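Local coordinates for fibronectin type III domain-containing protein (Simiduia agarivorans, PDB 6P2K) that probably hydrolyses xyloglucan or related beta-glucans as a GH74 beta-propeller enzyme, this chain being the GH74 part of a longer protein, at residues N444-A450 against A464-Y470; N476-A481 against V494-P500. All coordinates share one frame; numbering follows the deposited sequence.

Contact 1 (N444-A450 against A464-Y470); sequences NLSDVQA and AQATSGY
Asn444 meets Tyr470 through water 2, which accepts from ND2 and lies in the plane of the tyrosine ring beside OH. Leu445, the centre of an inverse gamma turn, sends CD1 to the methyl of Ala466, 4.2 Å from CB. Ser446 is small enough to pack against the ring, with OG over one face of Tyr470, 3.6 Å above the plane, and 3.1 Å from Gly469 O. Water 1 bridges Asn444 O and Gly469 N. Two backbone bonds pair Asp447 with Thr467, Asp447 N to Thr467 O and Thr467 N to Asp447 O, both 3.0 Å. With CG anti to the backbone N (chi1 -166°), the Asp447 carboxylate swings beside Gln449 and has four partners: Gln449 NE2 and water 4 at OD1, water 3 and Tyr404 OH at OD2. Water 4 also accepts from Gln465 NE2. Val448, branched and apolar, touches Ala466 CB with CG2 (4.0 Å) and Ala464 CB with CG1. Ala450 O accepts from Gln465 N at 3.0 Å, and its short methyl lies close to the zinc ligands Asp405 and Asp513. With Ser446 and Asp447 both facing Thr467, this is a classic beta bulge in the first antiparallel hairpin of a propeller blade.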
loop_
_atom_site.group_PDB
_atom_site.type_symbol
_atom_site.label_atom_id
_atom_site.label_comp_id
_atom_site.label_asym_id
_atom_site.label_seq_id
_atom_site.Cartn_x
_atom_site.Cartn_y
_atom_site.Cartn_z
ATOM N N ASN B 444 -5.772 -25.530 15.126
ATOM C CA ASN B 444 -6.568 -25.854 13.951
ATOM C C ASN B 444 -8.049 -25.751 14.285
ATOM O O ASN B 444 -8.507 -26.328 15.277
ATOM C CB ASN B 444 -6.236 -27.258 13.438
ATOM C CG ASN B 444 -4.774 -27.408 13.056
ATOM O OD1 ASN B 444 -4.261 -26.680 12.207
ATOM N ND2 ASN B 444 -4.102 -28.363 13.677
ATOM N N LEU B 445 -8.793 -25.025 13.453
ATOM C CA LEU B 445 -10.227 -24.828 13.665
ATOM C C LEU B 445 -10.999 -25.948 12.966
ATOM O O LEU B 445 -11.652 -25.759 11.938
ATOM C CB LEU B 445 -10.652 -23.454 13.159
ATOM C CG LEU B 445 -9.928 -22.250 13.763
ATOM C CD1 LEU B 445 -10.295 -20.975 13.017
ATOM C CD2 LEU B 445 -10.254 -22.123 15.243
ATOM N N SER B 446 -10.926 -27.138 13.559
ATOM C CA SER B 446 -11.413 -28.354 12.919
ATOM C C SER B 446 -12.891 -28.644 13.180
ATOM O O SER B 446 -13.413 -29.618 12.626
ATOM C CB SER B 446 -10.566 -29.551 13.365
ATOM O OG SER B 446 -10.209 -29.452 14.730
ATOM N N ASP B 447 -13.579 -27.828 13.980
ATOM C CA ASP B 447 -14.984 -28.057 14.309
ATOM C C ASP B 447 -15.748 -26.748 14.178
ATOM O O ASP B 447 -15.423 -25.771 14.856
ATOM C CB ASP B 447 -15.130 -28.631 15.722
ATOM C CG ASP B 447 -16.512 -29.193 15.983
ATOM O OD1 ASP B 447 -17.387 -28.428 16.445
ATOM O OD2 ASP B 447 -16.724 -30.399 15.725
ATOM N N VAL B 448 -16.764 -26.733 13.311
ATOM C CA VAL B 448 -17.495 -25.512 12.958
ATOM C C VAL B 448 -18.987 -25.848 12.983
ATOM O O VAL B 448 -19.567 -26.258 11.972
ATOM C CB VAL B 448 -17.076 -24.954 11.594
ATOM C CG1 VAL B 448 -17.851 -23.681 11.278
ATOM C CG2 VAL B 448 -15.576 -24.685 11.566
ATOM N N GLN B 449 -19.628 -25.637 14.134
ATOM C CA GLN B 449 -21.002 -26.081 14.342
ATOM C C GLN B 449 -22.057 -25.090 13.856
ATOM O O GLN B 449 -23.235 -25.456 13.793
ATOM C CB GLN B 449 -21.233 -26.390 15.827
ATOM C CG GLN B 449 -20.485 -27.632 16.304
ATOM C CD GLN B 449 -20.706 -27.956 17.774
ATOM O OE1 GLN B 449 -21.771 -27.696 18.332
ATOM N NE2 GLN B 449 -19.692 -28.538 18.407
ATOM N N ALA B 450 -21.678 -23.862 13.501
ATOM C CA ALA B 450 -22.661 -22.880 13.063
ATOM C C ALA B 450 -21.992 -21.843 12.172
ATOM O O ALA B 450 -20.885 -21.386 12.467
ATOM C CB ALA B 450 -23.332 -22.194 14.261
ATOM N N ALA B 464 -18.989 -17.386 12.231
ATOM C CA ALA B 464 -18.867 -18.816 12.465
ATOM C C ALA B 464 -18.482 -19.099 13.909
ATOM O O ALA B 464 -17.685 -18.372 14.510
ATOM C CB ALA B 464 -17.829 -19.446 11.525
ATOM N N GLN B 465 -19.072 -20.155 14.456
ATOM C CA GLN B 465 -18.522 -20.826 15.624
ATOM C C GLN B 465 -17.441 -21.783 15.130
ATOM O O GLN B 465 -17.734 -22.705 14.363
ATOM C CB GLN B 465 -19.629 -21.562 16.378
ATOM C CG GLN B 465 -19.197 -22.813 17.135
ATOM C CD GLN B 465 -18.238 -22.509 18.271
ATOM O OE1 GLN B 465 -18.295 -21.438 18.877
ATOM N NE2 GLN B 465 -17.354 -23.455 18.569
ATOM N N ALA B 466 -16.191 -21.543 15.524
ATOM C CA ALA B 466 -15.069 -22.313 14.994
ATOM C C ALA B 466 -14.036 -22.531 16.086
ATOM O O ALA B 466 -13.588 -21.571 16.718
ATOM C CB ALA B 466 -14.425 -21.606 13.796
ATOM N N THR B 467 -13.641 -23.787 16.284
ATOM C CA THR B 467 -12.787 -24.133 17.409
ATOM C C THR B 467 -12.042 -25.421 17.094
ATOM O O THR B 467 -12.286 -26.077 16.078
ATOM C CB THR B 467 -13.611 -24.280 18.689
ATOM O OG1 THR B 467 -12.737 -24.428 19.814
ATOM C CG2 THR B 467 -14.509 -25.501 18.590
ATOM N N SER B 468 -11.126 -25.778 17.992
ATOM C CA SER B 468 -10.353 -26.998 17.852
ATOM C C SER B 468 -11.123 -28.189 18.415
ATOM O O SER B 468 -12.119 -28.044 19.125
ATOM C CB SER B 468 -9.004 -26.859 18.560
ATOM O OG SER B 468 -9.171 -26.389 19.889
ATOM N N GLY B 469 -10.646 -29.385 18.082
ATOM C CA GLY B 469 -11.290 -30.601 18.534
ATOM C C GLY B 469 -11.754 -31.486 17.396
ATOM O O GLY B 469 -12.283 -30.994 16.395
ATOM N N TYR B 470 -11.571 -32.793 17.547
ATOM C CA TYR B 470 -11.918 -33.774 16.531
ATOM C C TYR B 470 -13.050 -34.670 17.010
ATOM O O TYR B 470 -13.320 -34.782 18.209
ATOM C CB TYR B 470 -10.696 -34.619 16.159
ATOM C CG TYR B 470 -9.602 -33.785 15.549
ATOM C CD1 TYR B 470 -9.681 -33.380 14.226
ATOM C CD2 TYR B 470 -8.515 -33.367 16.303
ATOM C CE1 TYR B 470 -8.700 -32.598 13.659
ATOM C CE2 TYR B 470 -7.524 -32.581 15.745
ATOM C CZ TYR B 470 -7.624 -32.203 14.418
ATOM O OH TYR B 470 -6.649 -31.426 13.846
HETATM O O HOH W 1 -8.272 -29.271 16.363
HETATM O O HOH W 2 -4.856 -30.285 16.151
HETATM O O HOH W 3 -14.638 -31.963 15.098
HETATM O O HOH W 4 -17.589 -25.630 16.541
#

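Contact 2 (N476-A481 against V494-P500); sequences NGRLWA and VELAGGP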
loop_
_atom_site.group_PDB
_atom_site.type_symbol
_atom_site.label_atom_id
_atom_site.label_comp_id
_atom_site.label_asym_id
_atom_site.label_seq_id
_atom_site.Cartn_x
_atom_site.Cartn_y
_atom_site.Cartn_z
ATOM N N ASN B 476 -14.309 -25.269 22.766
ATOM C CA ASN B 476 -14.877 -24.064 23.360
ATOM C C ASN B 476 -15.581 -23.248 22.284
ATOM O O ASN B 476 -15.533 -23.570 21.095
ATOM C CB ASN B 476 -13.799 -23.226 24.055
ATOM C CG ASN B 476 -12.518 -23.147 23.255
ATOM O OD1 ASN B 476 -12.500 -22.633 22.134
ATOM N ND2 ASN B 476 -11.437 -23.664 23.823
ATOM N N GLY B 477 -16.245 -22.180 22.726
ATOM C CA GLY B 477 -16.918 -21.274 21.817
ATOM C C GLY B 477 -16.005 -20.143 21.390
ATOM O O GLY B 477 -15.367 -19.498 22.224
ATOM N N ARG B 478 -15.937 -19.917 20.079
ATOM C CA ARG B 478 -15.188 -18.808 19.496
ATOM C C ARG B 478 -15.989 -18.242 18.335
ATOM O O ARG B 478 -16.483 -18.999 17.494
ATOM C CB ARG B 478 -13.812 -19.242 18.982
ATOM C CG ARG B 478 -12.884 -19.882 19.983
ATOM C CD ARG B 478 -11.598 -20.269 19.266
ATOM N NE ARG B 478 -10.621 -20.917 20.132
ATOM C CZ ARG B 478 -9.549 -20.309 20.630
ATOM N NH1 ARG B 478 -9.321 -19.031 20.359
ATOM N NH2 ARG B 478 -8.704 -20.979 21.403
ATOM N N LEU B 479 -16.095 -16.919 18.275
ATOM C CA LEU B 479 -16.803 -16.240 17.199
ATOM C C LEU B 479 -15.784 -15.687 16.206
ATOM O O LEU B 479 -14.961 -14.838 16.565
ATOM C CB LEU B 479 -17.683 -15.123 17.756
ATOM C CG LEU B 479 -18.520 -14.333 16.751
ATOM C CD1 LEU B 479 -19.639 -15.200 16.184
ATOM C CD2 LEU B 479 -19.076 -13.088 17.413
ATOM N N TRP B 480 -15.832 -16.176 14.969
ATOM C CA TRP B 480 -14.956 -15.715 13.903
ATOM C C TRP B 480 -15.770 -15.008 12.826
ATOM O O TRP B 480 -16.959 -15.287 12.639
ATOM C CB TRP B 480 -14.172 -16.877 13.279
ATOM C CG TRP B 480 -13.225 -17.552 14.230
ATOM C CD1 TRP B 480 -13.550 -18.412 15.241
ATOM C CD2 TRP B 480 -11.797 -17.429 14.251
ATOM N NE1 TRP B 480 -12.413 -18.826 15.894
ATOM C CE2 TRP B 480 -11.324 -18.238 15.305
ATOM C CE3 TRP B 480 -10.872 -16.711 13.482
ATOM C CZ2 TRP B 480 -9.969 -18.351 15.608
ATOM C CZ3 TRP B 480 -9.525 -16.822 13.785
ATOM C CH2 TRP B 480 -9.086 -17.636 14.841
ATOM N N ALA B 481 -15.113 -14.092 12.116
ATOM C CA ALA B 481 -15.769 -13.280 11.099
ATOM C C ALA B 481 -14.864 -13.142 9.885
ATOM O O ALA B 481 -13.667 -12.874 10.031
ATOM C CB ALA B 481 -16.122 -11.895 11.650
ATOM N N VAL B 494 -10.923 -13.474 11.091
ATOM C CA VAL B 494 -10.425 -12.888 12.329
ATOM C C VAL B 494 -11.342 -13.326 13.463
ATOM O O VAL B 494 -12.553 -13.480 13.270
ATOM C CB VAL B 494 -10.344 -11.347 12.258
ATOM C CG1 VAL B 494 -9.349 -10.909 11.192
ATOM C CG2 VAL B 494 -11.718 -10.739 11.999
ATOM N N GLU B 495 -10.764 -13.542 14.641
ATOM C CA GLU B 495 -11.534 -13.949 15.810
ATOM C C GLU B 495 -12.027 -12.719 16.560
ATOM O O GLU B 495 -11.235 -11.838 16.911
ATOM C CB GLU B 495 -10.697 -14.825 16.742
ATOM C CG GLU B 495 -11.480 -15.337 17.946
ATOM C CD GLU B 495 -10.605 -16.033 18.963
ATOM O OE1 GLU B 495 -9.547 -15.477 19.326
ATOM O OE2 GLU B 495 -10.972 -17.142 19.399
ATOM N N LEU B 496 -13.331 -12.674 16.824
ATOM C CA LEU B 496 -13.942 -11.520 17.474
ATOM C C LEU B 496 -14.184 -11.708 18.966
ATOM O O LEU B 496 -14.118 -10.727 19.713
ATOM C CB LEU B 496 -15.274 -11.175 16.796
ATOM C CG LEU B 496 -15.181 -10.483 15.430
ATOM C CD1 LEU B 496 -16.571 -10.178 14.884
ATOM C CD2 LEU B 496 -14.344 -9.207 15.525
ATOM N N ALA B 497 -14.457 -12.929 19.424
ATOM C CA ALA B 497 -14.830 -13.127 20.820
ATOM C C ALA B 497 -14.696 -14.598 21.187
ATOM O O ALA B 497 -14.645 -15.474 20.322
ATOM C CB ALA B 497 -16.261 -12.645 21.087
ATOM N N GLY B 498 -14.655 -14.854 22.494
ATOM C CA GLY B 498 -14.656 -16.211 23.000
ATOM C C GLY B 498 -13.283 -16.791 23.263
ATOM O O GLY B 498 -12.365 -16.077 23.683
ATOM N N GLY B 499 -13.132 -18.092 23.017
ATOM C CA GLY B 499 -11.907 -18.791 23.316
ATOM C C GLY B 499 -11.776 -19.054 24.802
ATOM O O GLY B 499 -12.614 -18.629 25.603
ATOM N N PRO B 500 -10.721 -19.766 25.201
ATOM C CA PRO B 500 -10.532 -20.042 26.635
ATOM C C PRO B 500 -10.216 -18.806 27.459
ATOM O O PRO B 500 -10.422 -18.834 28.678
ATOM C CB PRO B 500 -9.370 -21.044 26.656
ATOM C CG PRO B 500 -8.657 -20.836 25.361
ATOM C CD PRO B 500 -9.703 -20.425 24.366
#
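The last two strands of a four-stranded antiparallel propeller blade form this hairpin, and a classic beta bulge interrupts it where Leu496 and Ala497 both face Leu479. Leu479 O takes a bond from Leu496 N at 2.7 Å and a weak one from Ala497 N, while Leu479 N donates to Ala497 O almost straight (172°). At one end Ala481 and Val494 exchange two backbone bonds; at the other Gly499 N donates to Gly477 O. Gly498 and Gly499 both have positive phi where the chain turns the corner after Ala497. A CB on Gly498 would clash with Gly477 O; one on Gly499 would strike the Arg478 guanidinium.

Leu479, Ala481, Val494 and Ala497 point to one face, and Leu496 adds CD1 at its side, 3.7 Å from Ala481 CB. Val494 and Leu496 also pack on helix 539-547, and Leu479 on strand 511-516, so aliphatic side chains suit this side. On the other face the long, flat and charged residues gather. Trp480 spreads its indole over Glu495, whose CB sits squarely above the six-membered ring, 3.5 Å from its centroid, a CH-pi contact. With CG anti to the backbone N (chi1 -177°) and the chain extended beyond it, Glu495 runs past the indole to Arg478. The carboxylate lies at the guanidinium edge, the two planes 12° apart, and a single N-H bridges them.

Arg478 reaches there on a chain extended from CG to NE. Gly499 CA and Pro500 CD cover one face of its guanidinium, and NH2 has a weak bond to Gly319 O of the second subunit. The salt bridge itself runs from Arg478 NH1 to the syn side of Glu495 OE2, 2.7 Å away.

In the fold
The two contacts follow one another along the chain and supply the outer two pairings of one antiparallel sheet, ordered 447-456, 459-467, 478-483, 493-496, a blade of one of the two propellers expected in a GH74 enzyme. Their centres lie 10 Å apart. The middle strands join the hairpins: Ala464 O and Trp480 N are 2.9 Å apart, probably hydrogen-bonded, as are Thr467 OG1 and Asn476 OD1. Gln465 also binds Arg478 N and Asn476 O through its amide. The centre of contact 1 lies about 16 Å, and that of contact 2 about 26 Å, from the centre of the chain. The blade thus reaches from the zinc site of Asp405 and Asp513 to helix 539-547, with the second subunit touching both hairpins.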